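Local atomic coordinates of sister chromatid cohesion protein (Chaetomium thermophilum, PDB entry 5T8V), a protein that probably acts as a cohesin loader that associates with chromatin, the crystallised part being its C-terminal HEAT-repeat fragment. Residues Asp1217-Ala1221 / Arg1277-Asn1282; Ser1254-Phe1258 / His1272-Ser1276; Leu1249-Val1253 / Leu1297-Arg1303; Leu1375-Val1380 / Glu1427-Met1432. The contacts are given in a common frame with arbitrary orientation. Residue numbers count along the deposited sequence, not the author numbering.

Contact 1 (Asp1217-Ala1221 / Arg1277-Asn1282); sequences DPRGA and RFIIEN
Residues 1217-1221 form an irregular loop between helix 1200-1213 and helix 1231-1240, and they lie against residues 1277-1282 of helix 1271-1284. Arg1219 is extended (phi/psi -68/155), Gly1220 turns back to -84/-6 and Ala1221 is extended again. The nearest alpha carbons are Gly1220 CA and Phe1278 CA, 4.0 Å apart; Gly1220 CA also makes a CA-H...O contact of 3.2 Å with Phe1278 O. A CB on Gly1220 would point into the helix and clash with Phe1278 O and Glu1281 CB; only glycine fits at this spacing. Glu1281 (chi1 m, chi2 t) reaches back to the loop, where its OE1 accepts a hydrogen bond from Gly1220 N at 2.7 Å. Glu1281 OE2 forms salt bridges with Arg1219 NH1 (3.2 Å) and, within the helix, with Arg1277 NE (3.3 Å), the latter also a weak hydrogen bond. Arg1219 curls through an mmm rotamer while Arg1277 stays all-trans, bringing Arg1219 NH2 within 2.8 Å of Arg1277 NH2, a like-charge approach next to the shared carboxylate. The Phe1278 ring (chi1 t) presents its edge to the loop, with CD1 3.3 Å from Arg1219 O. Lys1229, at the far end of the same loop, makes a salt bridge to Asp1217 and a hydrogen bond to Arg1219 O. This is an Arg-Glu-Arg salt-bridge network joining an inter-helix loop to a helix in the helical-repeat C-terminal region of an SCC2/Nipped-B protein.

Contact 2 (Ser1254-Phe1258 / His1272-Ser1276); sequences SQIDF and HVQYS
His1272 and Tyr1275, both with chi1 t, reach from helix 1271-1284 to the chain leaving helix 1243-1254. Residues 1272-1276 are helical, whereas 1254-1258 pass from helical angles at Ser1254 to an extended Asp1257 and Phe1258 (phi/psi -54/161 and -153/162); the nearest alpha carbons are Ile1256 CA and Ser1276 CA, 5.3 Å apart. With chi2 at 53°, the His1272 imidazole points its NE2 at the turning backbone and donates a hydrogen bond to Ile1256 O (2.9 Å). The ring meets Gln1255 O at its edge as well, CE1 to O being 3.3 Å, and its CD2 lies 3.5 Å from Phe1258 CB. Phe1258 takes chi1 p, which carries its ring away from the helix. Gln1255 folds through chi1 m and chi2 m so that its OE1 accepts a hydrogen bond from Tyr1275 OH at 2.8 Å. Beside the histidine, Ile1256 (mt) sets CG2 3.6 Å from Ser1276 OG; that hydroxyl, at chi1 m, is bonded back to His1272 O at a very short 2.5 Å. Asp1257 points away from the helix, and its OD1 accepts a hydrogen bond from Phe1258 N (2.9 Å). Two side chains of the following helix thus bind one main-chain and one side-chain oxygen of the preceding connection, a link between consecutive helices of a helical-repeat array. Helix 1200-1213 borders the Gln1255-Tyr1275 side, helix 1364-1387 receives Ile1256 through Ile1373 and Ile1377, and helix 1291-1319 meets Asp1257 and Phe1258.

Contact 3 (Leu1249-Val1253 / Leu1297-Arg1303); sequences LEKLV and LVAAMER
Val1253 (chi1 t) forms the apolar centre, its CA-to-CB bond directed at the opposing helix. Val1253 CG2 lies 3.4 Å from Leu1297 CD1 and 3.8 Å from Met1301 CG, while Val1253 CG1 sits 4.1 Å from Ala1300 CB and 3.6 Å from Ala1300 O. Leu1297, Ala1300 and Met1301, spaced i, i+3 and i+4, form the surface on which this one valine rests. One turn earlier, Leu1249 (mt) brings CB to 4.1 Å from Leu1297 CD1; Leu1297 adopts the tp rotamer, which carries its tip between Leu1249 and Val1253. Both segments are regular alpha-helix, with Val1253 N to Leu1249 O at 3.0 Å and Met1301 N to Leu1297 O at 2.9 Å. Their short axes run nearly parallel, 19° between N-to-C directions (signed crossing -19°), and approach to 9.2 Å. In register, Glu1250 CA is 6.0 Å from Leu1297 CA and Val1253 CA is 6.3 Å from Met1301 CA. Such near-parallel packing of helices separated in sequence by helix 1271-1284, whose Leu1283 packs on Leu1297 and Met1301, is consistent with the alpha-solenoid of HEAT-repeat proteins. Toward the outer edge the small Ala1300 leaves its CB 4.4 Å from Glu1250 CG. Beyond it Glu1250 (mt) and the exposed Arg1303 (chi1 t, chi2 t, chi3 p) place opposite charges near each other, with Glu1250 OE2 and Arg1303 NH2 4.5 Å apart, too far for a salt bridge.

Contact 4 (Leu1375-Val1380 / Glu1427-Met1432); sequences LAIWEV and EINNIM
Helix 1375-1380 runs almost antiparallel to helix 1427-1431, at 170° between N-to-C directions with the short axes 9.8 Å apart, and the closest alpha carbons are Ala1376 CA and Ile1428 CA at 5.9 Å. Leu1375 (chi1 m) points across, its CB 3.9 Å from Ile1431 CG2. Ala1376 follows, and its small CB admits the end of Met1432, the first residue beyond the helix, whose mmt rotamer sets CE 3.6 Å away from Ala1376 CB. A turn on, Glu1379 (chi1 t, chi2 p) lays its CB and CG along the partner, CB 4.1 Å from Ile1431 CD1 and CG 4.3 Å from Ile1428 CG1, while its carboxylate OE2 lies 3.6 Å from Glu1427 CG. Val1380 (chi1 t) closes the row with CG2 3.7 Å from Ile1428 CD1 (mt). Ile1280 of helix 1271-1284 packs on both Val1380 and Ile1428. Apolar contact between antiparallel helices in this way is typical of alpha-helical repeat folds such as HEAT arrays.

Overall arrangement
From the N-terminal side, the loop 1217-1221 opens contact 1, which closes 56 residues later on helix 1271-1284. Contact 3 opens next on helix 1243-1254, inside that span, but closes beyond it on helix 1291-1319, so contacts 1 and 3 cross. Contact 2 closes a short loop of its own, nested within both. Contact 4 follows in series, joining helix 1364-1387 to helix 1422-1431. Helix 1271-1284 serves contacts 1 and 2 and touches the others' helices: Ile1279 CD1 lies 3.5 Å from Leu1252 O, and Arg1277 NH2 lies 3.2 Å from Asn1429 OD1. Met1301 and Ile1377 join contacts 3 and 4, so the four contacts tie together neighbouring helices of the C-terminal end of the helical array.

Contact 1 (Asp1217-Ala1221 / Arg1277-Asn1282)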
# COMPACT_ATOMS: atom_id res chain seq x y z
N ASP A 1217 10.97 -34.71 19.69
CA ASP A 1217 11.74 -33.60 19.14
C ASP A 1217 12.48 -32.91 20.29
O ASP A 1217 12.01 -31.89 20.81
CB ASP A 1217 10.83 -32.60 18.42
CG ASP A 1217 11.55 -31.34 18.01
OD1 ASP A 1217 12.78 -31.39 17.79
OD2 ASP A 1217 10.90 -30.28 17.92
N PRO A 1218 13.63 -33.45 20.72
CA PRO A 1218 14.30 -32.92 21.91
C PRO A 1218 15.02 -31.60 21.72
O PRO A 1218 15.73 -31.17 22.63
CB PRO A 1218 15.30 -34.04 22.25
CG PRO A 1218 15.61 -34.66 20.93
CD PRO A 1218 14.35 -34.58 20.12
N ARG A 1219 14.86 -30.93 20.58
CA ARG A 1219 15.50 -29.64 20.38
C ARG A 1219 14.87 -28.60 21.30
O ARG A 1219 13.72 -28.72 21.73
CB ARG A 1219 15.37 -29.19 18.93
CG ARG A 1219 15.80 -30.22 17.89
CD ARG A 1219 17.30 -30.48 17.90
NE ARG A 1219 18.08 -29.29 17.57
CZ ARG A 1219 19.26 -29.31 16.94
NH1 ARG A 1219 19.90 -28.18 16.70
NH2 ARG A 1219 19.79 -30.46 16.55
N GLY A 1220 15.65 -27.56 21.61
CA GLY A 1220 15.18 -26.50 22.48
C GLY A 1220 14.36 -25.43 21.81
O GLY A 1220 13.83 -24.55 22.50
N ALA A 1221 14.24 -25.47 20.48
CA ALA A 1221 13.47 -24.48 19.76
C ALA A 1221 13.09 -25.05 18.40
O ALA A 1221 13.74 -25.97 17.89
CB ALA A 1221 14.24 -23.17 19.60
N ARG A 1277 21.43 -28.81 26.48
CA ARG A 1277 21.21 -28.30 25.14
C ARG A 1277 19.78 -27.78 24.98
O ARG A 1277 19.55 -26.69 24.45
CB ARG A 1277 21.49 -29.39 24.11
CG ARG A 1277 21.28 -28.95 22.67
CD ARG A 1277 21.50 -30.08 21.69
NE ARG A 1277 21.64 -29.59 20.32
CZ ARG A 1277 21.96 -30.34 19.28
NH1 ARG A 1277 22.19 -31.64 19.43
NH2 ARG A 1277 22.07 -29.80 18.08
N PHE A 1278 18.81 -28.57 25.45
CA PHE A 1278 17.42 -28.17 25.31
C PHE A 1278 17.17 -26.79 25.91
O PHE A 1278 16.45 -25.98 25.33
CB PHE A 1278 16.49 -29.20 25.96
CG PHE A 1278 15.07 -28.73 26.11
CD1 PHE A 1278 14.22 -28.72 25.02
CD2 PHE A 1278 14.59 -28.29 27.33
CE1 PHE A 1278 12.91 -28.28 25.15
CE2 PHE A 1278 13.29 -27.85 27.47
CZ PHE A 1278 12.45 -27.85 26.37
N ILE A 1279 17.76 -26.51 27.08
CA ILE A 1279 17.45 -25.26 27.77
C ILE A 1279 18.44 -24.14 27.49
O ILE A 1279 18.24 -23.02 27.97
CB ILE A 1279 17.31 -25.47 29.30
CG1 ILE A 1279 18.62 -25.95 29.92
CG2 ILE A 1279 16.19 -26.46 29.59
CD1 ILE A 1279 18.55 -26.05 31.44
N ILE A 1280 19.50 -24.39 26.72
CA ILE A 1280 20.32 -23.29 26.21
C ILE A 1280 19.81 -22.82 24.85
O ILE A 1280 19.81 -21.62 24.56
CB ILE A 1280 21.81 -23.67 26.16
CG1 ILE A 1280 22.07 -24.78 25.15
CG2 ILE A 1280 22.32 -24.06 27.54
CD1 ILE A 1280 22.61 -24.28 23.82
N GLU A 1281 19.37 -23.76 24.02
CA GLU A 1281 18.74 -23.38 22.76
C GLU A 1281 17.51 -22.51 22.99
O GLU A 1281 17.13 -21.72 22.12
CB GLU A 1281 18.38 -24.63 21.95
CG GLU A 1281 19.58 -25.39 21.42
CD GLU A 1281 19.19 -26.70 20.77
OE1 GLU A 1281 18.37 -27.44 21.35
OE2 GLU A 1281 19.71 -27.00 19.67
N ASN A 1282 16.88 -22.64 24.16
CA ASN A 1282 15.81 -21.71 24.53
C ASN A 1282 16.38 -20.34 24.88
O ASN A 1282 15.78 -19.31 24.55
CB ASN A 1282 15.01 -22.26 25.71
CG ASN A 1282 14.01 -23.32 25.29
OD1 ASN A 1282 12.98 -23.02 24.69
ND2 ASN A 1282 14.30 -24.58 25.63

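Contact 2 (Ser1254-Phe1258 / His1272-Ser1276)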
# COMPACT_ATOMS: atom_id res chain seq x y z
N SER A 1254 20.81 -22.24 36.34
CA SER A 1254 21.18 -23.10 37.46
C SER A 1254 20.86 -24.56 37.16
O SER A 1254 21.52 -25.46 37.70
CB SER A 1254 20.47 -22.64 38.73
OG SER A 1254 20.89 -21.34 39.11
N GLN A 1255 19.87 -24.81 36.31
CA GLN A 1255 19.55 -26.18 35.93
C GLN A 1255 20.60 -26.79 35.00
O GLN A 1255 20.53 -27.99 34.72
CB GLN A 1255 18.18 -26.24 35.27
CG GLN A 1255 17.01 -26.18 36.25
CD GLN A 1255 16.67 -27.54 36.82
OE1 GLN A 1255 16.50 -28.51 36.09
NE2 GLN A 1255 16.57 -27.62 38.15
N ILE A 1256 21.55 -25.99 34.52
CA ILE A 1256 22.59 -26.50 33.63
C ILE A 1256 23.84 -26.93 34.39
O ILE A 1256 24.66 -27.68 33.84
CB ILE A 1256 22.95 -25.46 32.56
CG1 ILE A 1256 21.69 -24.93 31.87
CG2 ILE A 1256 23.86 -26.08 31.50
CD1 ILE A 1256 21.92 -23.75 30.96
N ASP A 1257 24.01 -26.48 35.64
CA ASP A 1257 25.15 -26.88 36.45
C ASP A 1257 25.22 -28.40 36.51
O ASP A 1257 24.23 -29.08 36.25
CB ASP A 1257 25.05 -26.29 37.85
CG ASP A 1257 26.41 -25.96 38.44
OD1 ASP A 1257 27.42 -26.50 37.96
OD2 ASP A 1257 26.46 -25.15 39.40
N PHE A 1258 26.39 -28.95 36.86
CA PHE A 1258 26.58 -30.39 36.81
C PHE A 1258 27.64 -30.81 37.81
O PHE A 1258 28.43 -30.01 38.29
CB PHE A 1258 26.98 -30.84 35.40
CG PHE A 1258 28.15 -30.10 34.84
CD1 PHE A 1258 27.98 -28.89 34.19
CD2 PHE A 1258 29.43 -30.62 34.96
CE1 PHE A 1258 29.06 -28.21 33.67
CE2 PHE A 1258 30.52 -29.94 34.44
CZ PHE A 1258 30.33 -28.73 33.80
N HIS A 1272 21.95 -35.28 30.89
CA HIS A 1272 22.13 -33.88 31.27
C HIS A 1272 22.67 -33.03 30.14
O HIS A 1272 22.50 -31.80 30.17
CB HIS A 1272 23.06 -33.79 32.48
CG HIS A 1272 23.22 -32.40 33.01
ND1 HIS A 1272 22.15 -31.60 33.33
CD2 HIS A 1272 24.33 -31.67 33.26
CE1 HIS A 1272 22.59 -30.43 33.76
NE2 HIS A 1272 23.92 -30.45 33.72
N VAL A 1273 23.32 -33.63 29.14
CA VAL A 1273 23.78 -32.86 27.98
C VAL A 1273 22.62 -32.60 27.03
O VAL A 1273 22.50 -31.50 26.47
CB VAL A 1273 24.94 -33.59 27.28
CG1 VAL A 1273 25.30 -32.90 25.96
CG2 VAL A 1273 26.15 -33.65 28.20
N GLN A 1274 21.75 -33.59 26.82
CA GLN A 1274 20.55 -33.38 26.03
C GLN A 1274 19.66 -32.32 26.67
O GLN A 1274 19.15 -31.43 26.00
CB GLN A 1274 19.80 -34.70 25.85
CG GLN A 1274 18.62 -34.63 24.90
CD GLN A 1274 19.03 -34.38 23.46
OE1 GLN A 1274 19.69 -35.22 22.84
NE2 GLN A 1274 18.66 -33.22 22.93
N TYR A 1275 19.48 -32.42 27.99
CA TYR A 1275 18.67 -31.44 28.72
C TYR A 1275 19.32 -30.05 28.66
O TYR A 1275 18.66 -29.05 28.33
CB TYR A 1275 18.50 -31.91 30.16
CG TYR A 1275 17.68 -31.00 31.05
CD1 TYR A 1275 16.45 -30.52 30.64
CD2 TYR A 1275 18.13 -30.66 32.32
CE1 TYR A 1275 15.70 -29.69 31.46
CE2 TYR A 1275 17.39 -29.84 33.14
CZ TYR A 1275 16.17 -29.36 32.71
OH TYR A 1275 15.43 -28.54 33.53
N SER A 1276 20.61 -29.98 28.97
CA SER A 1276 21.33 -28.70 28.92
C SER A 1276 21.17 -28.05 27.55
O SER A 1276 20.83 -26.87 27.44
CB SER A 1276 22.80 -28.92 29.25
OG SER A 1276 22.96 -29.42 30.57

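Contact 3 (Leu1249-Val1253 / Leu1297-Arg1303)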
# COMPACT_ATOMS: atom_id res chain seq x y z
N LEU A 1249 14.83 -17.15 34.49
CA LEU A 1249 16.00 -17.27 33.62
C LEU A 1249 17.19 -17.79 34.41
O LEU A 1249 17.82 -18.78 34.02
CB LEU A 1249 16.32 -15.91 32.99
CG LEU A 1249 15.27 -15.33 32.05
CD1 LEU A 1249 15.70 -13.95 31.57
CD2 LEU A 1249 15.02 -16.25 30.86
N GLU A 1250 17.50 -17.15 35.54
CA GLU A 1250 18.62 -17.62 36.35
C GLU A 1250 18.44 -19.08 36.72
O GLU A 1250 19.38 -19.88 36.60
CB GLU A 1250 18.75 -16.75 37.60
CG GLU A 1250 19.19 -15.33 37.31
CD GLU A 1250 19.42 -14.51 38.56
OE1 GLU A 1250 18.90 -14.89 39.63
OE2 GLU A 1250 20.13 -13.48 38.48
N LYS A 1251 17.23 -19.47 37.13
CA LYS A 1251 16.99 -20.87 37.47
C LYS A 1251 17.31 -21.77 36.29
O LYS A 1251 17.95 -22.83 36.46
CB LYS A 1251 15.55 -21.07 37.94
CG LYS A 1251 15.21 -22.50 38.36
CD LYS A 1251 16.23 -23.10 39.33
CE LYS A 1251 16.40 -22.26 40.60
NZ LYS A 1251 15.16 -22.23 41.44
N LEU A 1252 16.90 -21.38 35.08
CA LEU A 1252 17.30 -22.12 33.89
C LEU A 1252 18.80 -22.35 33.88
O LEU A 1252 19.27 -23.48 33.77
CB LEU A 1252 16.86 -21.38 32.63
CG LEU A 1252 15.42 -21.58 32.16
CD1 LEU A 1252 15.04 -20.50 31.16
CD2 LEU A 1252 15.26 -22.95 31.55
N VAL A 1253 19.57 -21.26 34.02
CA VAL A 1253 21.02 -21.39 34.07
C VAL A 1253 21.44 -22.35 35.17
O VAL A 1253 22.31 -23.21 34.97
CB VAL A 1253 21.67 -20.00 34.25
CG1 VAL A 1253 23.19 -20.12 34.33
CG2 VAL A 1253 21.27 -19.07 33.11
N LEU A 1297 20.99 -12.49 32.94
CA LEU A 1297 21.08 -13.84 32.39
C LEU A 1297 22.51 -14.15 31.96
O LEU A 1297 23.10 -15.14 32.41
CB LEU A 1297 20.11 -13.99 31.21
CG LEU A 1297 20.22 -15.28 30.40
CD1 LEU A 1297 20.03 -16.50 31.28
CD2 LEU A 1297 19.21 -15.28 29.26
N VAL A 1298 23.08 -13.31 31.09
CA VAL A 1298 24.46 -13.53 30.66
C VAL A 1298 25.41 -13.41 31.83
O VAL A 1298 26.50 -14.01 31.83
CB VAL A 1298 24.83 -12.56 29.52
CG1 VAL A 1298 23.87 -12.71 28.35
CG2 VAL A 1298 24.85 -11.12 30.02
N ALA A 1299 25.04 -12.64 32.85
CA ALA A 1299 25.84 -12.59 34.07
C ALA A 1299 25.84 -13.94 34.77
O ALA A 1299 26.88 -14.41 35.24
CB ALA A 1299 25.31 -11.50 35.00
N ALA A 1300 24.68 -14.59 34.84
CA ALA A 1300 24.60 -15.91 35.47
C ALA A 1300 25.32 -16.96 34.63
O ALA A 1300 25.92 -17.89 35.18
CB ALA A 1300 23.14 -16.30 35.68
N MET A 1301 25.26 -16.84 33.30
CA MET A 1301 25.95 -17.79 32.44
C MET A 1301 27.47 -17.64 32.56
O MET A 1301 28.19 -18.64 32.67
CB MET A 1301 25.50 -17.62 30.99
CG MET A 1301 24.03 -17.95 30.76
SD MET A 1301 23.58 -18.03 29.02
CE MET A 1301 23.77 -16.32 28.53
N GLU A 1302 27.96 -16.40 32.55
CA GLU A 1302 29.39 -16.17 32.77
C GLU A 1302 29.81 -16.66 34.15
O GLU A 1302 30.89 -17.25 34.30
CB GLU A 1302 29.71 -14.69 32.61
CG GLU A 1302 29.53 -14.16 31.19
CD GLU A 1302 29.67 -12.65 31.12
OE1 GLU A 1302 29.91 -12.02 32.17
OE2 GLU A 1302 29.55 -12.09 30.01
N ARG A 1303 28.97 -16.43 35.16
CA ARG A 1303 29.30 -16.88 36.51
C ARG A 1303 29.41 -18.40 36.57
O ARG A 1303 30.38 -18.95 37.11
CB ARG A 1303 28.24 -16.37 37.49
CG ARG A 1303 28.54 -16.66 38.96
CD ARG A 1303 27.70 -15.79 39.89
NE ARG A 1303 26.26 -15.91 39.62
CZ ARG A 1303 25.54 -15.03 38.93
NH1 ARG A 1303 26.09 -13.93 38.42
NH2 ARG A 1303 24.24 -15.24 38.76

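Contact 4 (Leu1375-Val1380 / Glu1427-Met1432)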
# COMPACT_ATOMS: atom_id res chain seq x y z
N LEU A 1375 30.97 -25.04 26.37
CA LEU A 1375 31.18 -24.39 25.07
C LEU A 1375 29.85 -23.93 24.48
O LEU A 1375 29.79 -22.87 23.85
CB LEU A 1375 31.89 -25.35 24.11
CG LEU A 1375 33.38 -25.57 24.38
CD1 LEU A 1375 33.62 -26.95 24.94
CD2 LEU A 1375 34.19 -25.38 23.11
N ALA A 1376 28.79 -24.71 24.67
CA ALA A 1376 27.47 -24.30 24.18
C ALA A 1376 26.97 -23.08 24.95
O ALA A 1376 26.49 -22.11 24.35
CB ALA A 1376 26.49 -25.46 24.30
N ILE A 1377 27.07 -23.12 26.28
CA ILE A 1377 26.67 -21.97 27.10
C ILE A 1377 27.36 -20.71 26.60
O ILE A 1377 26.71 -19.70 26.32
CB ILE A 1377 26.99 -22.23 28.58
CG1 ILE A 1377 26.15 -23.38 29.13
CG2 ILE A 1377 26.74 -20.97 29.41
CD1 ILE A 1377 26.61 -23.87 30.49
N TRP A 1378 28.69 -20.75 26.49
CA TRP A 1378 29.42 -19.57 26.06
C TRP A 1378 29.07 -19.17 24.63
O TRP A 1378 29.06 -17.98 24.31
CB TRP A 1378 30.93 -19.81 26.18
CG TRP A 1378 31.73 -18.58 25.91
CD1 TRP A 1378 32.32 -18.23 24.73
CD2 TRP A 1378 32.02 -17.52 26.83
NE1 TRP A 1378 32.96 -17.02 24.86
CE2 TRP A 1378 32.79 -16.57 26.15
CE3 TRP A 1378 31.70 -17.29 28.18
CZ2 TRP A 1378 33.25 -15.40 26.76
CZ3 TRP A 1378 32.15 -16.13 28.78
CH2 TRP A 1378 32.92 -15.20 28.07
N GLU A 1379 28.80 -20.15 23.77
CA GLU A 1379 28.37 -19.83 22.41
C GLU A 1379 27.10 -18.98 22.43
O GLU A 1379 27.06 -17.89 21.84
CB GLU A 1379 28.15 -21.12 21.61
CG GLU A 1379 27.76 -20.90 20.16
CD GLU A 1379 28.84 -20.20 19.35
OE1 GLU A 1379 30.01 -20.24 19.78
OE2 GLU A 1379 28.52 -19.62 18.30
N VAL A 1380 26.07 -19.46 23.12
CA VAL A 1380 24.84 -18.68 23.24
C VAL A 1380 25.13 -17.34 23.90
O VAL A 1380 24.52 -16.32 23.56
CB VAL A 1380 23.77 -19.47 24.02
CG1 VAL A 1380 22.54 -18.61 24.28
CG2 VAL A 1380 23.39 -20.73 23.25
N GLU A 1427 26.30 -23.84 14.84
CA GLU A 1427 27.47 -24.02 15.69
C GLU A 1427 27.13 -24.82 16.94
O GLU A 1427 27.92 -25.65 17.40
CB GLU A 1427 28.07 -22.66 16.06
CG GLU A 1427 29.38 -22.75 16.84
CD GLU A 1427 30.48 -23.43 16.05
OE1 GLU A 1427 30.32 -23.60 14.82
OE2 GLU A 1427 31.51 -23.80 16.66
N ILE A 1428 25.95 -24.57 17.52
CA ILE A 1428 25.51 -25.36 18.67
C ILE A 1428 25.46 -26.84 18.30
O ILE A 1428 25.93 -27.70 19.05
CB ILE A 1428 24.15 -24.86 19.19
CG1 ILE A 1428 24.33 -23.55 19.95
CG2 ILE A 1428 23.49 -25.90 20.10
CD1 ILE A 1428 23.04 -22.84 20.28
N ASN A 1429 24.90 -27.15 17.13
CA ASN A 1429 24.87 -28.54 16.69
C ASN A 1429 26.29 -29.09 16.55
O ASN A 1429 26.59 -30.20 17.02
CB ASN A 1429 24.12 -28.66 15.36
CG ASN A 1429 24.02 -30.09 14.87
OD1 ASN A 1429 23.88 -31.02 15.67
ND2 ASN A 1429 24.11 -30.28 13.56
N ASN A 1430 27.18 -28.32 15.92
CA ASN A 1430 28.57 -28.75 15.77
C ASN A 1430 29.17 -29.13 17.12
O ASN A 1430 29.75 -30.20 17.28
CB ASN A 1430 29.39 -27.64 15.11
CG ASN A 1430 28.87 -27.26 13.74
OD1 ASN A 1430 27.80 -27.72 13.32
ND2 ASN A 1430 29.62 -26.43 13.03
N ILE A 1431 29.03 -28.24 18.11
CA ILE A 1431 29.52 -28.54 19.45
C ILE A 1431 28.88 -29.82 19.97
O ILE A 1431 29.54 -30.66 20.59
CB ILE A 1431 29.25 -27.35 20.40
CG1 ILE A 1431 29.97 -26.09 19.89
CG2 ILE A 1431 29.70 -27.68 21.82
CD1 ILE A 1431 29.40 -24.80 20.45
N MET A 1432 27.58 -29.99 19.71
CA MET A 1432 26.83 -31.14 20.20
C MET A 1432 27.04 -32.39 19.35
O MET A 1432 26.32 -33.38 19.54
CB MET A 1432 25.34 -30.79 20.25
CG MET A 1432 25.01 -29.71 21.27
SD MET A 1432 25.20 -30.26 22.97
CE MET A 1432 25.01 -28.72 23.86